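Local atomic coordinates of putative D-alanine N-acetyltransferase of GNAT family (Desulfovibrio desulfuricans subsp. desulfuricans, PDB entry 2R7H), a protein that probably transfers an acyl group, most likely acetyl from acetyl-coenzyme A, to an acceptor that is not established. Residues Ala21-Val26 with Phe70-Glu75; Arg35-Ser40 with Asp77-Tyr82; Tyr95-Ile100 with Leu131-Ser136; Phe153-Val158 with Ile170-Glu175. All blocks are in the same frame, centred on the assembly; numbering follows the deposited sequence.

Contact 1 (Ala21-Val26 with Phe70-Glu75)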
loop_
_atom_site.group_PDB
_atom_site.type_symbol
_atom_site.label_atom_id
_atom_site.label_comp_id
_atom_site.label_asym_id
_atom_site.label_seq_id
_atom_site.Cartn_x
_atom_site.Cartn_y
_atom_site.Cartn_z
ATOM N N ALA B 21 -11.486 27.182 9.754
ATOM C CA ALA B 21 -11.955 26.204 10.759
ATOM C C ALA B 21 -11.564 24.793 10.277
ATOM O O ALA B 21 -11.731 24.484 9.095
ATOM C CB ALA B 21 -13.456 26.284 10.950
ATOM N N PHE B 22 -11.065 23.955 11.182
ATOM C CA PHE B 22 -10.687 22.566 10.868
ATOM C C PHE B 22 -11.807 21.641 11.330
ATOM O O PHE B 22 -12.258 21.753 12.468
ATOM C CB PHE B 22 -9.340 22.197 11.471
ATOM C CG PHE B 22 -8.230 23.004 10.911
ATOM C CD1 PHE B 22 -7.788 22.762 9.617
ATOM C CD2 PHE B 22 -7.637 24.012 11.637
ATOM C CE1 PHE B 22 -6.771 23.504 9.078
ATOM C CE2 PHE B 22 -6.607 24.767 11.086
ATOM C CZ PHE B 22 -6.181 24.508 9.799
ATOM N N ARG B 23 -12.280 20.771 10.440
ATOM C CA ARG B 23 -13.380 19.846 10.738
ATOM C C ARG B 23 -12.958 18.430 10.370
ATOM O O ARG B 23 -12.357 18.230 9.327
ATOM C CB ARG B 23 -14.606 20.270 9.923
ATOM C CG ARG B 23 -15.800 19.308 9.977
ATOM C CD ARG B 23 -17.084 19.913 9.427
ATOM N NE ARG B 23 -16.933 20.541 8.109
ATOM C CZ ARG B 23 -16.890 19.900 6.940
ATOM N NH1 ARG B 23 -16.931 18.581 6.879
ATOM N NH2 ARG B 23 -16.763 20.587 5.814
ATOM N N ARG B 24 -13.260 17.472 11.236
ATOM C CA ARG B 24 -12.966 16.060 11.007
ATOM C C ARG B 24 -14.176 15.251 10.576
ATOM O O ARG B 24 -14.004 14.181 10.012
ATOM C CB ARG B 24 -12.385 15.366 12.233
ATOM C CG ARG B 24 -10.921 15.526 12.522
ATOM C CD ARG B 24 -10.580 16.869 12.915
ATOM N NE ARG B 24 -9.189 16.948 13.334
ATOM C CZ ARG B 24 -8.588 18.093 13.628
ATOM N NH1 ARG B 24 -9.240 19.265 13.634
ATOM N NH2 ARG B 24 -7.330 18.061 13.973
ATOM N N GLN B 25 -15.386 15.721 10.883
ATOM C CA GLN B 25 -16.615 14.994 10.540
ATOM C C GLN B 25 -16.871 15.070 9.050
ATOM O O GLN B 25 -16.813 16.145 8.512
ATOM C CB GLN B 25 -17.826 15.594 11.286
ATOM C CG GLN B 25 -19.124 14.757 11.160
ATOM C CD GLN B 25 -20.324 15.371 11.883
ATOM O OE1 GLN B 25 -20.487 16.601 11.942
ATOM N NE2 GLN B 25 -21.200 14.506 12.388
ATOM N N VAL B 26 -17.159 13.934 8.406
ATOM C CA VAL B 26 -17.426 13.894 6.977
ATOM C C VAL B 26 -18.920 14.060 6.793
ATOM O O VAL B 26 -19.703 13.333 7.404
ATOM C CB VAL B 26 -16.972 12.576 6.328
ATOM C CG1 VAL B 26 -17.292 12.567 4.846
ATOM C CG2 VAL B 26 -15.508 12.400 6.524
ATOM N N PHE B 70 -9.930 12.292 7.644
ATOM C CA PHE B 70 -9.882 13.587 6.985
ATOM C C PHE B 70 -9.815 14.768 7.934
ATOM O O PHE B 70 -10.353 14.694 9.034
ATOM C CB PHE B 70 -11.208 13.774 6.205
ATOM C CG PHE B 70 -11.430 12.762 5.130
ATOM C CD1 PHE B 70 -12.081 11.572 5.396
ATOM C CD2 PHE B 70 -10.934 12.975 3.870
ATOM C CE1 PHE B 70 -12.252 10.606 4.409
ATOM C CE2 PHE B 70 -11.095 12.015 2.891
ATOM C CZ PHE B 70 -11.755 10.829 3.169
ATOM N N VAL B 71 -9.129 15.836 7.497
ATOM C CA VAL B 71 -9.110 17.143 8.225
ATOM C C VAL B 71 -9.446 18.132 7.099
ATOM O O VAL B 71 -8.684 18.247 6.137
ATOM C CB VAL B 71 -7.757 17.568 8.861
ATOM C CG1 VAL B 71 -7.936 18.955 9.516
ATOM C CG2 VAL B 71 -7.226 16.530 9.874
ATOM N N PHE B 72 -10.621 18.756 7.164
ATOM C CA PHE B 72 -11.066 19.721 6.162
ATOM C C PHE B 72 -10.867 21.145 6.686
ATOM O O PHE B 72 -11.298 21.429 7.787
ATOM C CB PHE B 72 -12.565 19.535 5.868
ATOM C CG PHE B 72 -12.948 18.133 5.444
ATOM C CD1 PHE B 72 -12.643 17.682 4.181
ATOM C CD2 PHE B 72 -13.628 17.284 6.308
ATOM C CE1 PHE B 72 -12.990 16.411 3.783
ATOM C CE2 PHE B 72 -13.998 16.020 5.912
ATOM C CZ PHE B 72 -13.674 15.579 4.637
ATOM N N ALA B 73 -10.175 22.009 5.936
ATOM C CA ALA B 73 -9.975 23.418 6.305
ATOM C C ALA B 73 -11.102 24.192 5.590
ATOM O O ALA B 73 -11.195 24.146 4.348
ATOM C CB ALA B 73 -8.596 23.904 5.843
ATOM N N THR B 74 -12.004 24.833 6.348
ATOM C CA THR B 74 -13.110 25.615 5.741
ATOM C C THR B 74 -13.079 27.119 6.118
ATOM O O THR B 74 -12.573 27.486 7.171
ATOM C CB THR B 74 -14.502 25.059 6.112
ATOM O OG1 THR B 74 -14.639 25.063 7.538
ATOM C CG2 THR B 74 -14.701 23.660 5.592
ATOM N N GLU B 75 -13.588 27.961 5.215
ATOM C CA GLU B 75 -13.709 29.433 5.406
ATOM C C GLU B 75 -15.123 29.695 4.900
ATOM O O GLU B 75 -15.390 29.485 3.706
ATOM C CB GLU B 75 -12.727 30.279 4.578
ATOM C CG GLU B 75 -11.226 29.973 4.755
ATOM C CD GLU B 75 -10.321 30.948 3.957
ATOM O OE1 GLU B 75 -10.683 32.142 3.870
ATOM O OE2 GLU B 75 -9.234 30.539 3.468
HETATM O O HOH W 1 -12.217 12.225 9.333
#

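Contact 2 (Arg35-Ser40 with Asp77-Tyr82)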
loop_
_atom_site.group_PDB
_atom_site.type_symbol
_atom_site.label_atom_id
_atom_site.label_comp_id
_atom_site.label_asym_id
_atom_site.label_seq_id
_atom_site.Cartn_x
_atom_site.Cartn_y
_atom_site.Cartn_z
ATOM N N ARG B 35 -13.588 16.735 -4.467
ATOM C CA ARG B 35 -13.292 16.558 -5.890
ATOM C C ARG B 35 -12.920 17.896 -6.499
ATOM O O ARG B 35 -11.886 17.991 -7.136
ATOM C CB ARG B 35 -14.451 15.963 -6.660
ATOM C CG ARG B 35 -13.968 15.473 -8.017
ATOM C CD ARG B 35 -15.045 15.080 -8.959
ATOM N NE ARG B 35 -14.362 14.617 -10.165
ATOM C CZ ARG B 35 -13.919 13.381 -10.396
ATOM N NH1 ARG B 35 -14.182 12.409 -9.548
ATOM N NH2 ARG B 35 -13.255 13.115 -11.542
ATOM N N ARG B 36 -13.720 18.931 -6.263
ATOM C CA ARG B 36 -13.424 20.272 -6.800
ATOM C C ARG B 36 -12.090 20.838 -6.275
ATOM O O ARG B 36 -11.361 21.471 -7.040
ATOM C CB ARG B 36 -14.620 21.241 -6.606
ATOM N N VAL B 37 -11.736 20.550 -5.007
ATOM C CA VAL B 37 -10.461 21.005 -4.448
ATOM C C VAL B 37 -9.361 20.332 -5.233
ATOM O O VAL B 37 -8.451 20.996 -5.726
ATOM C CB VAL B 37 -10.259 20.676 -2.916
ATOM C CG1 VAL B 37 -8.803 20.919 -2.491
ATOM C CG2 VAL B 37 -11.211 21.489 -2.017
ATOM N N VAL B 38 -9.462 19.008 -5.332
ATOM C CA VAL B 38 -8.492 18.184 -6.047
ATOM C C VAL B 38 -8.311 18.589 -7.518
ATOM O O VAL B 38 -7.184 18.627 -8.026
ATOM C CB VAL B 38 -8.868 16.679 -5.870
ATOM C CG1 VAL B 38 -8.336 15.885 -6.979
ATOM C CG2 VAL B 38 -8.472 16.191 -4.450
ATOM N N GLU B 39 -9.426 18.872 -8.184
ATOM C CA GLU B 39 -9.417 19.305 -9.592
ATOM C C GLU B 39 -8.810 20.668 -9.781
ATOM O O GLU B 39 -8.234 20.905 -10.815
ATOM C CB GLU B 39 -10.810 19.277 -10.177
ATOM C CG GLU B 39 -11.313 17.854 -10.386
ATOM C CD GLU B 39 -12.702 17.826 -11.000
ATOM O OE1 GLU B 39 -13.451 18.829 -10.918
ATOM O OE2 GLU B 39 -13.040 16.766 -11.550
ATOM N N SER B 40 -8.913 21.550 -8.786
ATOM C CA SER B 40 -8.325 22.883 -8.859
ATOM C C SER B 40 -6.784 22.910 -8.772
ATOM O O SER B 40 -6.164 23.875 -9.200
ATOM C CB SER B 40 -8.883 23.758 -7.750
ATOM O OG SER B 40 -8.361 23.410 -6.493
ATOM N N ASP B 77 -18.771 28.854 4.099
ATOM C CA ASP B 77 -19.226 27.554 3.669
ATOM C C ASP B 77 -18.319 26.965 2.596
ATOM O O ASP B 77 -18.739 25.993 1.972
ATOM N N ASP B 78 -17.111 27.520 2.367
ATOM C CA ASP B 78 -16.193 27.029 1.326
ATOM C C ASP B 78 -15.070 26.173 1.897
ATOM O O ASP B 78 -14.584 26.433 3.000
ATOM C CB ASP B 78 -15.551 28.198 0.582
HETATM N N MSE B 79 -14.661 25.158 1.143
HETATM C CA MSE B 79 -13.545 24.301 1.554
HETATM C C MSE B 79 -12.235 24.856 0.955
HETATM O O MSE B 79 -12.011 24.789 -0.254
HETATM C CB MSE B 79 -13.771 22.848 1.130
HETATM C CG MSE B 79 -12.659 21.905 1.643
HETATM SE SE MSE B 79 -12.972 20.098 1.121
HETATM C CE MSE B 79 -14.578 19.845 2.253
ATOM N N ALA B 80 -11.374 25.407 1.802
ATOM C CA ALA B 80 -10.079 25.973 1.383
ATOM C C ALA B 80 -9.057 24.875 1.002
ATOM O O ALA B 80 -8.181 25.075 0.155
ATOM C CB ALA B 80 -9.537 26.846 2.492
ATOM N N GLY B 81 -9.200 23.713 1.630
ATOM C CA GLY B 81 -8.334 22.577 1.387
ATOM C C GLY B 81 -8.598 21.447 2.371
ATOM O O GLY B 81 -9.509 21.509 3.195
ATOM N N TYR B 82 -7.825 20.379 2.260
ATOM C CA TYR B 82 -8.021 19.251 3.163
ATOM C C TYR B 82 -6.842 18.299 3.105
ATOM O O TYR B 82 -5.995 18.388 2.200
ATOM C CB TYR B 82 -9.320 18.476 2.838
ATOM C CG TYR B 82 -9.208 17.462 1.739
ATOM C CD1 TYR B 82 -8.959 17.839 0.430
ATOM C CD2 TYR B 82 -9.413 16.118 2.000
ATOM C CE1 TYR B 82 -8.832 16.899 -0.574
ATOM C CE2 TYR B 82 -9.293 15.175 1.008
ATOM C CZ TYR B 82 -9.001 15.565 -0.270
ATOM O OH TYR B 82 -8.914 14.608 -1.248
#

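Contact 3 (Tyr95-Ile100 with Leu131-Ser136)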
loop_
_atom_site.group_PDB
_atom_site.type_symbol
_atom_site.label_atom_id
_atom_site.label_comp_id
_atom_site.label_asym_id
_atom_site.label_seq_id
_atom_site.Cartn_x
_atom_site.Cartn_y
_atom_site.Cartn_z
ATOM N N TYR B 95 1.149 5.371 10.186
ATOM C CA TYR B 95 0.095 6.026 9.419
ATOM C C TYR B 95 0.641 6.532 8.082
ATOM O O TYR B 95 1.795 6.855 7.976
ATOM C CB TYR B 95 -0.441 7.242 10.219
ATOM C CG TYR B 95 -1.251 6.838 11.425
ATOM C CD1 TYR B 95 -0.634 6.373 12.587
ATOM C CD2 TYR B 95 -2.626 6.892 11.398
ATOM C CE1 TYR B 95 -1.390 5.934 13.675
ATOM C CE2 TYR B 95 -3.377 6.464 12.455
ATOM C CZ TYR B 95 -2.760 5.999 13.596
ATOM O OH TYR B 95 -3.525 5.591 14.656
ATOM N N ASP B 96 -0.239 6.607 7.111
ATOM C CA ASP B 96 0.079 7.167 5.822
ATOM C C ASP B 96 -0.690 8.456 5.570
ATOM O O ASP B 96 -1.884 8.503 5.801
ATOM C CB ASP B 96 -0.269 6.223 4.706
ATOM C CG ASP B 96 0.716 5.079 4.598
ATOM O OD1 ASP B 96 1.898 5.310 4.285
ATOM O OD2 ASP B 96 0.254 3.960 4.734
ATOM N N LEU B 97 0.027 9.500 5.155
ATOM C CA LEU B 97 -0.605 10.749 4.721
ATOM C C LEU B 97 -0.817 10.512 3.222
ATOM O O LEU B 97 0.152 10.397 2.500
ATOM C CB LEU B 97 0.337 11.969 4.899
ATOM C CG LEU B 97 -0.228 13.335 4.411
ATOM C CD1 LEU B 97 -1.540 13.781 5.166
ATOM C CD2 LEU B 97 0.888 14.388 4.566
ATOM N N TYR B 98 -2.061 10.409 2.767
ATOM C CA TYR B 98 -2.391 10.157 1.348
ATOM C C TYR B 98 -2.119 11.439 0.543
ATOM O O TYR B 98 -1.350 11.391 -0.420
ATOM C CB TYR B 98 -3.790 9.485 1.231
ATOM C CG TYR B 98 -3.861 8.169 2.076
ATOM C CD1 TYR B 98 -2.951 7.144 1.849
ATOM C CD2 TYR B 98 -4.866 7.920 3.029
ATOM C CE1 TYR B 98 -2.955 5.945 2.602
ATOM C CE2 TYR B 98 -4.891 6.692 3.801
ATOM C CZ TYR B 98 -3.921 5.703 3.579
ATOM O OH TYR B 98 -3.858 4.448 4.275
ATOM N N TRP B 99 -2.670 12.587 0.956
ATOM C CA TRP B 99 -2.320 13.891 0.334
ATOM C C TRP B 99 -2.918 15.048 1.097
ATOM O O TRP B 99 -3.770 14.846 1.967
ATOM C CB TRP B 99 -2.695 14.022 -1.178
ATOM C CG TRP B 99 -4.068 13.654 -1.370
ATOM C CD1 TRP B 99 -5.152 14.406 -1.074
ATOM C CD2 TRP B 99 -4.559 12.399 -1.863
ATOM N NE1 TRP B 99 -6.274 13.699 -1.334
ATOM C CE2 TRP B 99 -5.947 12.465 -1.820
ATOM C CE3 TRP B 99 -3.952 11.222 -2.306
ATOM C CZ2 TRP B 99 -6.758 11.426 -2.231
ATOM C CZ3 TRP B 99 -4.754 10.187 -2.703
ATOM C CH2 TRP B 99 -6.148 10.301 -2.680
ATOM N N ILE B 100 -2.337 16.218 0.862
ATOM C CA ILE B 100 -2.836 17.457 1.371
ATOM C C ILE B 100 -3.151 18.260 0.083
ATOM O O ILE B 100 -2.263 18.444 -0.727
ATOM C CB ILE B 100 -1.856 18.232 2.244
ATOM C CG1 ILE B 100 -1.517 17.428 3.490
ATOM C CG2 ILE B 100 -2.517 19.590 2.690
ATOM C CD1 ILE B 100 -0.535 18.090 4.393
ATOM N N LEU B 131 4.514 8.798 10.597
ATOM C CA LEU B 131 3.615 9.265 9.541
ATOM C C LEU B 131 4.462 9.219 8.290
ATOM O O LEU B 131 5.527 9.862 8.248
ATOM C CB LEU B 131 3.117 10.694 9.734
ATOM C CG LEU B 131 2.175 11.261 8.656
ATOM C CD1 LEU B 131 0.939 10.408 8.537
ATOM C CD2 LEU B 131 1.780 12.738 8.911
ATOM N N PHE B 132 3.993 8.455 7.301
ATOM C CA PHE B 132 4.680 8.347 6.045
ATOM C C PHE B 132 3.929 9.070 4.931
ATOM O O PHE B 132 2.730 9.102 4.940
ATOM C CB PHE B 132 4.884 6.880 5.635
ATOM C CG PHE B 132 5.914 6.171 6.444
ATOM C CD1 PHE B 132 7.263 6.343 6.166
ATOM C CD2 PHE B 132 5.558 5.380 7.517
ATOM C CE1 PHE B 132 8.181 5.702 6.905
ATOM C CE2 PHE B 132 6.462 4.774 8.262
ATOM C CZ PHE B 132 7.803 4.909 7.957
ATOM N N ALA B 133 4.696 9.686 4.019
ATOM C CA ALA B 133 4.169 10.349 2.817
ATOM C C ALA B 133 4.981 9.873 1.621
ATOM O O ALA B 133 6.190 9.822 1.669
ATOM C CB ALA B 133 4.203 11.907 2.926
ATOM N N GLU B 134 4.327 9.596 0.517
ATOM C CA GLU B 134 5.012 9.143 -0.701
ATOM C C GLU B 134 4.777 10.142 -1.807
ATOM O O GLU B 134 3.677 10.660 -1.930
ATOM C CB GLU B 134 4.433 7.804 -1.160
ATOM C CG GLU B 134 4.509 6.753 -0.139
ATOM C CD GLU B 134 4.031 5.408 -0.645
ATOM O OE1 GLU B 134 3.176 5.361 -1.548
ATOM O OE2 GLU B 134 4.506 4.409 -0.106
ATOM N N THR B 135 5.808 10.441 -2.591
ATOM C CA THR B 135 5.616 11.319 -3.713
ATOM C C THR B 135 6.533 10.898 -4.857
ATOM O O THR B 135 7.306 9.924 -4.737
ATOM C CB THR B 135 5.751 12.821 -3.325
ATOM O OG1 THR B 135 5.247 13.612 -4.400
ATOM C CG2 THR B 135 7.191 13.201 -3.003
ATOM N N SER B 136 6.411 11.612 -5.962
ATOM C CA SER B 136 7.189 11.352 -7.164
ATOM C C SER B 136 8.492 12.137 -7.171
ATOM O O SER B 136 8.612 13.188 -6.565
ATOM C CB SER B 136 6.355 11.669 -8.402
ATOM O OG SER B 136 7.154 11.717 -9.549
#

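Contact 4 (Phe153-Val158 with Ile170-Glu175)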
loop_
_atom_site.group_PDB
_atom_site.type_symbol
_atom_site.label_atom_id
_atom_site.label_comp_id
_atom_site.label_asym_id
_atom_site.label_seq_id
_atom_site.Cartn_x
_atom_site.Cartn_y
_atom_site.Cartn_z
ATOM N N PHE B 153 10.081 16.095 7.524
ATOM C CA PHE B 153 10.053 14.715 6.998
ATOM C C PHE B 153 11.429 14.488 6.433
ATOM O O PHE B 153 12.084 15.428 5.986
ATOM C CB PHE B 153 9.069 14.461 5.834
ATOM C CG PHE B 153 7.589 14.346 6.204
ATOM C CD1 PHE B 153 6.790 15.470 6.433
ATOM C CD2 PHE B 153 6.956 13.083 6.183
ATOM C CE1 PHE B 153 5.413 15.321 6.703
ATOM C CE2 PHE B 153 5.587 12.923 6.464
ATOM C CZ PHE B 153 4.817 14.035 6.732
ATOM N N SER B 154 11.891 13.257 6.491
ATOM C CA SER B 154 13.173 12.909 5.931
ATOM C C SER B 154 12.877 11.872 4.832
ATOM O O SER B 154 11.956 11.063 4.952
ATOM C CB SER B 154 14.106 12.352 7.006
ATOM O OG SER B 154 13.591 11.140 7.537
ATOM N N ALA B 155 13.592 11.987 3.722
ATOM C CA ALA B 155 13.511 11.079 2.606
ATOM C C ALA B 155 14.151 9.806 3.114
ATOM O O ALA B 155 15.342 9.785 3.338
ATOM C CB ALA B 155 14.331 11.650 1.428
ATOM N N GLU B 156 13.384 8.746 3.342
ATOM C CA GLU B 156 13.970 7.474 3.841
ATOM C C GLU B 156 14.196 6.387 2.788
ATOM O O GLU B 156 15.036 5.511 3.001
ATOM C CB GLU B 156 13.162 6.932 5.011
ATOM C CG GLU B 156 13.779 5.705 5.693
ATOM C CD GLU B 156 13.047 5.259 6.908
ATOM O OE1 GLU B 156 11.824 5.487 6.976
ATOM O OE2 GLU B 156 13.687 4.609 7.771
ATOM N N ALA B 157 13.464 6.421 1.673
ATOM C CA ALA B 157 13.603 5.413 0.620
ATOM C C ALA B 157 13.276 6.019 -0.736
ATOM O O ALA B 157 12.451 6.935 -0.841
ATOM C CB ALA B 157 12.650 4.250 0.896
ATOM N N VAL B 158 13.917 5.452 -1.757
ATOM C CA VAL B 158 13.765 5.813 -3.151
ATOM C C VAL B 158 13.604 4.475 -3.890
ATOM O O VAL B 158 14.407 3.576 -3.700
ATOM C CB VAL B 158 15.005 6.597 -3.660
ATOM C CG1 VAL B 158 14.850 6.979 -5.146
ATOM C CG2 VAL B 158 15.229 7.846 -2.829
ATOM N N ILE B 170 9.493 8.470 -3.861
ATOM C CA ILE B 170 10.322 8.864 -2.716
ATOM C C ILE B 170 9.407 8.702 -1.500
ATOM O O ILE B 170 8.263 9.183 -1.523
ATOM C CB ILE B 170 10.875 10.312 -2.749
ATOM C CG1 ILE B 170 11.807 10.562 -3.945
ATOM C CG2 ILE B 170 11.724 10.579 -1.456
ATOM C CD1 ILE B 170 11.192 10.465 -5.247
ATOM N N ILE B 171 9.897 8.016 -0.467
ATOM C CA ILE B 171 9.118 7.772 0.759
ATOM C C ILE B 171 9.730 8.633 1.847
ATOM O O ILE B 171 10.939 8.527 2.150
ATOM C CB ILE B 171 9.076 6.289 1.190
ATOM C CG1 ILE B 171 8.553 5.390 0.048
ATOM C CG2 ILE B 171 8.157 6.140 2.415
ATOM C CD1 ILE B 171 8.599 3.866 0.324
ATOM N N TYR B 172 8.892 9.530 2.379
ATOM C CA TYR B 172 9.231 10.479 3.404
ATOM C C TYR B 172 8.712 9.993 4.728
ATOM O O TYR B 172 7.592 9.536 4.850
ATOM C CB TYR B 172 8.651 11.875 3.053
ATOM C CG TYR B 172 9.459 12.603 2.016
ATOM C CD1 TYR B 172 10.619 13.299 2.379
ATOM C CD2 TYR B 172 9.070 12.629 0.696
ATOM C CE1 TYR B 172 11.377 13.962 1.439
ATOM C CE2 TYR B 172 9.831 13.304 -0.240
ATOM C CZ TYR B 172 10.967 13.949 0.130
ATOM O OH TYR B 172 11.697 14.585 -0.827
ATOM N N ARG B 173 9.530 10.129 5.744
ATOM C CA ARG B 173 9.217 9.674 7.086
ATOM C C ARG B 173 9.112 10.835 8.099
ATOM O O ARG B 173 9.969 11.697 8.108
ATOM C CB ARG B 173 10.419 8.833 7.530
ATOM C CG ARG B 173 10.362 8.200 8.924
ATOM C CD ARG B 173 11.745 7.887 9.346
ATOM N NE ARG B 173 11.762 7.222 10.634
ATOM C CZ ARG B 173 11.534 5.933 10.813
ATOM N NH1 ARG B 173 11.191 5.132 9.794
ATOM N NH2 ARG B 173 11.590 5.460 12.047
ATOM N N LEU B 174 8.071 10.840 8.941
ATOM C CA LEU B 174 7.989 11.827 10.038
ATOM C C LEU B 174 7.794 11.045 11.326
ATOM O O LEU B 174 6.848 10.282 11.453
ATOM C CB LEU B 174 6.817 12.794 9.895
ATOM C CG LEU B 174 6.682 13.933 10.926
ATOM C CD1 LEU B 174 7.761 14.967 10.737
ATOM C CD2 LEU B 174 5.362 14.612 10.756
ATOM N N GLU B 175 8.716 11.183 12.263
ATOM C CA GLU B 175 8.591 10.540 13.577
ATOM C C GLU B 175 7.709 11.499 14.354
ATOM O O GLU B 175 8.003 12.704 14.463
ATOM C CB GLU B 175 9.940 10.344 14.235
ATOM C CG GLU B 175 10.811 9.395 13.417
ATOM C CD GLU B 175 12.146 9.075 14.003
ATOM O OE1 GLU B 175 12.389 9.414 15.174
ATOM O OE2 GLU B 175 12.965 8.462 13.280
HETATM O O HOH W 2 12.564 11.373 10.019
#

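Contact 1 (Ala21-Val26 with Phe70-Glu75)
Val26 CG2 touches two rings of the neighbouring strand. It meets Phe70 CD1 at 3.7 Å and also lies near the plane of the Phe72 ring, at its CE2-CZ edge. These contacts lie just past the antiparallel pairing of strand 21-23, outermost of the chain's mixed GNAT sheet, with strand 69-75. On the sheet face that carries Phe22 and Ala73, the Phe22 ring leans obliquely on its neighbours. Its CD1 meets Val71 CG1 and its CE1 meets Ala73 CB at 3.7 Å. Helix 111-125 covers this face through Leu115, while helix 46-61 packs on Val26 and Phe70 on the other.

The backbones are joined at two hydrogen-bonded pairs, Ala21 with Thr74 and Arg23 with Phe72. Each pair makes two bonds. The one from Phe72 N to Arg23 O is 2.8 Å long and almost straight, at 178°. Past Arg23 the pairing opens, and water 1 bridges the gap: it donates to Arg24 O and accepts from Phe70 N.

At the polar margin one arginine flanks each face, Arg24 by Val71 and Arg23 by Phe72. Arg24 NE lies 4.0 Å from Val71 CG2, and its guanidinium is held by salt bridges to Asp122 and Glu118 of helix 111-125. Arg23 places CG anti to the backbone N (chi1 173°), and its chain bends at chi3. Its guanidinium plane is 25° from that of the Phe72 ring, with NH1 3.6 Å from Phe72 CD2. Asp30 forms a salt bridge with NH1. The same nitrogen also donates to Gln25 O at 2.9 Å, and that oxygen lies in the guanidinium plane.

Contact 2 (Arg35-Ser40 with Asp77-Tyr82)
Tyr82 OH meets Val38 CG2 at 3.6 Å and is hydrogen-bonded to Trp99 NE1 of the adjoining strand. The methyl lies near the plane of the tyrosine ring, at its edge, and is 4.0 Å from Tyr82 CE1. CG of Tyr82 sits between its own backbone N and carbonyl carbon (chi1 83°). Val37 points its CB at the strand and uses both branches. CG1 comes to the ring edge at Tyr82 CD1, 4.2 Å away. CG2 lies 3.9 Å from SE of Met79, a selenomethionine, and 3.8 Å from Met79 O.

The contact packs helix 30-41 against one face of the GNAT sheet at strand 78-87. The two short axes run at 70° to each other, 8.8 Å apart at their closest. A classic beta bulge lies in the strand next to Val37, where Ala80 and Gly81 both face Ala73 of the next strand. Gly81 has no side chain, and its CA is 4.2 Å from Val37 CG1. Met79 also packs on Leu33 and Val34 of the same helix. Helix 46-61 adds Ala52, which touches both Val38 and Tyr82, and Ala49, which touches Val38.

Contact 3 (Tyr95-Ile100 with Leu131-Ser136)
Tyr95 and Leu131 are paired in parallel strands, and two backbone hydrogen bonds join the segments. Phe132 N donates to Tyr95 O at 2.8 Å. Leu97 N donates to Phe132 O at 2.7 Å, with an angle of 171° at the hydrogen. Phe132 is therefore bonded through both its N and its O. Two CA-H...O contacts, from Leu131 CA to Tyr95 O and from Asp96 CA to Phe132 O, support the same two oxygens.

Apolar contacts centre on Leu131 CD1. It meets Tyr95 CB at 3.8 Å and Leu97 CB at 4.0 Å. It also packs on the backbone at Leu97 N, 3.6 Å away. Leu97 CB is 4.3 Å from Ala133 CB. Tyr148 of helix 142-150 covers Leu97 and Ala133, and Leu116 of helix 111-125 covers Leu97 as well.

Asp96 and Phe132 lie on the other face. Asp96 OD1 comes within 3.6 Å of Phe132 CB. The carboxylate and ring planes are 49° apart. Asp96 OD2 is hydrogen-bonded to Thr88 OG1. The Phe132 ring meets the ring of Phe162 of the second subunit.

Beyond Leu97 the strands diverge. The axes of the segments are 37° apart, and Tyr98 and Trp99 form a classic beta bulge facing Cys84. Tyr98 and Trp99, with Tyr68, line the pocket that holds 2-ethoxyethanol here. The bulge and the splayed parallel strands, linked by helix 111-125 in a beta-alpha-beta crossover, are hallmarks of the GNAT fold, in which acetyl-coenzyme A usually binds at this opening.

Contact 4 (Phe153-Val158 with Ile170-Glu175)
Phe153 and Leu174 make the tight end of this hairpin. Leu174 CB sits over one face of the Phe153 ring in a CH-pi contact, 3.6 Å from CE2 and displaced toward the rim. Leu174 CD2 approaches the ring at CZ and CE1. Tyr172 CB packs on Phe153 CD2 at 3.8 Å. Tyr148 meets the Phe153 ring from helix 142-150. Nearby, Ala155 CB touches Tyr172 CE1 and Ile170 CG2, and Tyr172 OH is hydrogen-bonded to Glu149.

The antiparallel strands 154-159 and 167-175 are not evenly paired. Glu156 and Ala157 both face Ile171, a classic beta bulge. Ile171 O takes the 2.7 Å bond from Glu156 N and a weak one from Ala157 N.

The looser, solvent side is at exposed Ser154. Its OG is 2.7 Å from water 2, which donates to Arg173 O. The salt bridges lie on the polar side that meets the second subunit. Glu156 reaches Arg173 with an extended chain, its CG anti to the backbone N (chi1 -174°). Arg173 NH1 meets Glu156 OE1 at 2.9 Å on the syn side, with the carboxylate and guanidinium planes nearly perpendicular, at 88°. Arg173 NE bonds the anti lone pair of Glu175 OE2 at 3.2 Å.

Both Glu156 OE2 and Arg173 NH1 also bond to the backbone of Lys160 of the second subunit. The arginine probably offsets part of the charge of the two glutamates, and the bonds to Lys160 tie the network to the dimer interface.

All four contacts reach one mixed sheet and follow its order from one outermost strand to the other. Contacts 1 and 2 lie 11 Å apart between centres and alternate along the chain. Their strands 69-75 and 78-87 are neighbours in the sheet, joined by backbone bonds of Ala73. Contact 3 follows, its centre about 18 Å from each. Tyr82 links it to contact 2 through Trp99. Contact 4 comes last, with its centre 9 Å from that of contact 3, and strands 130-136 and 167-175 join the two. Contacts 1 and 4 are 26 Å apart, on opposite sides of the chain's centre. Contact 3, near the middle of the sheet, holds Tyr98 and Trp99 of the ligand pocket, and the second subunit meets contacts 3 and 4.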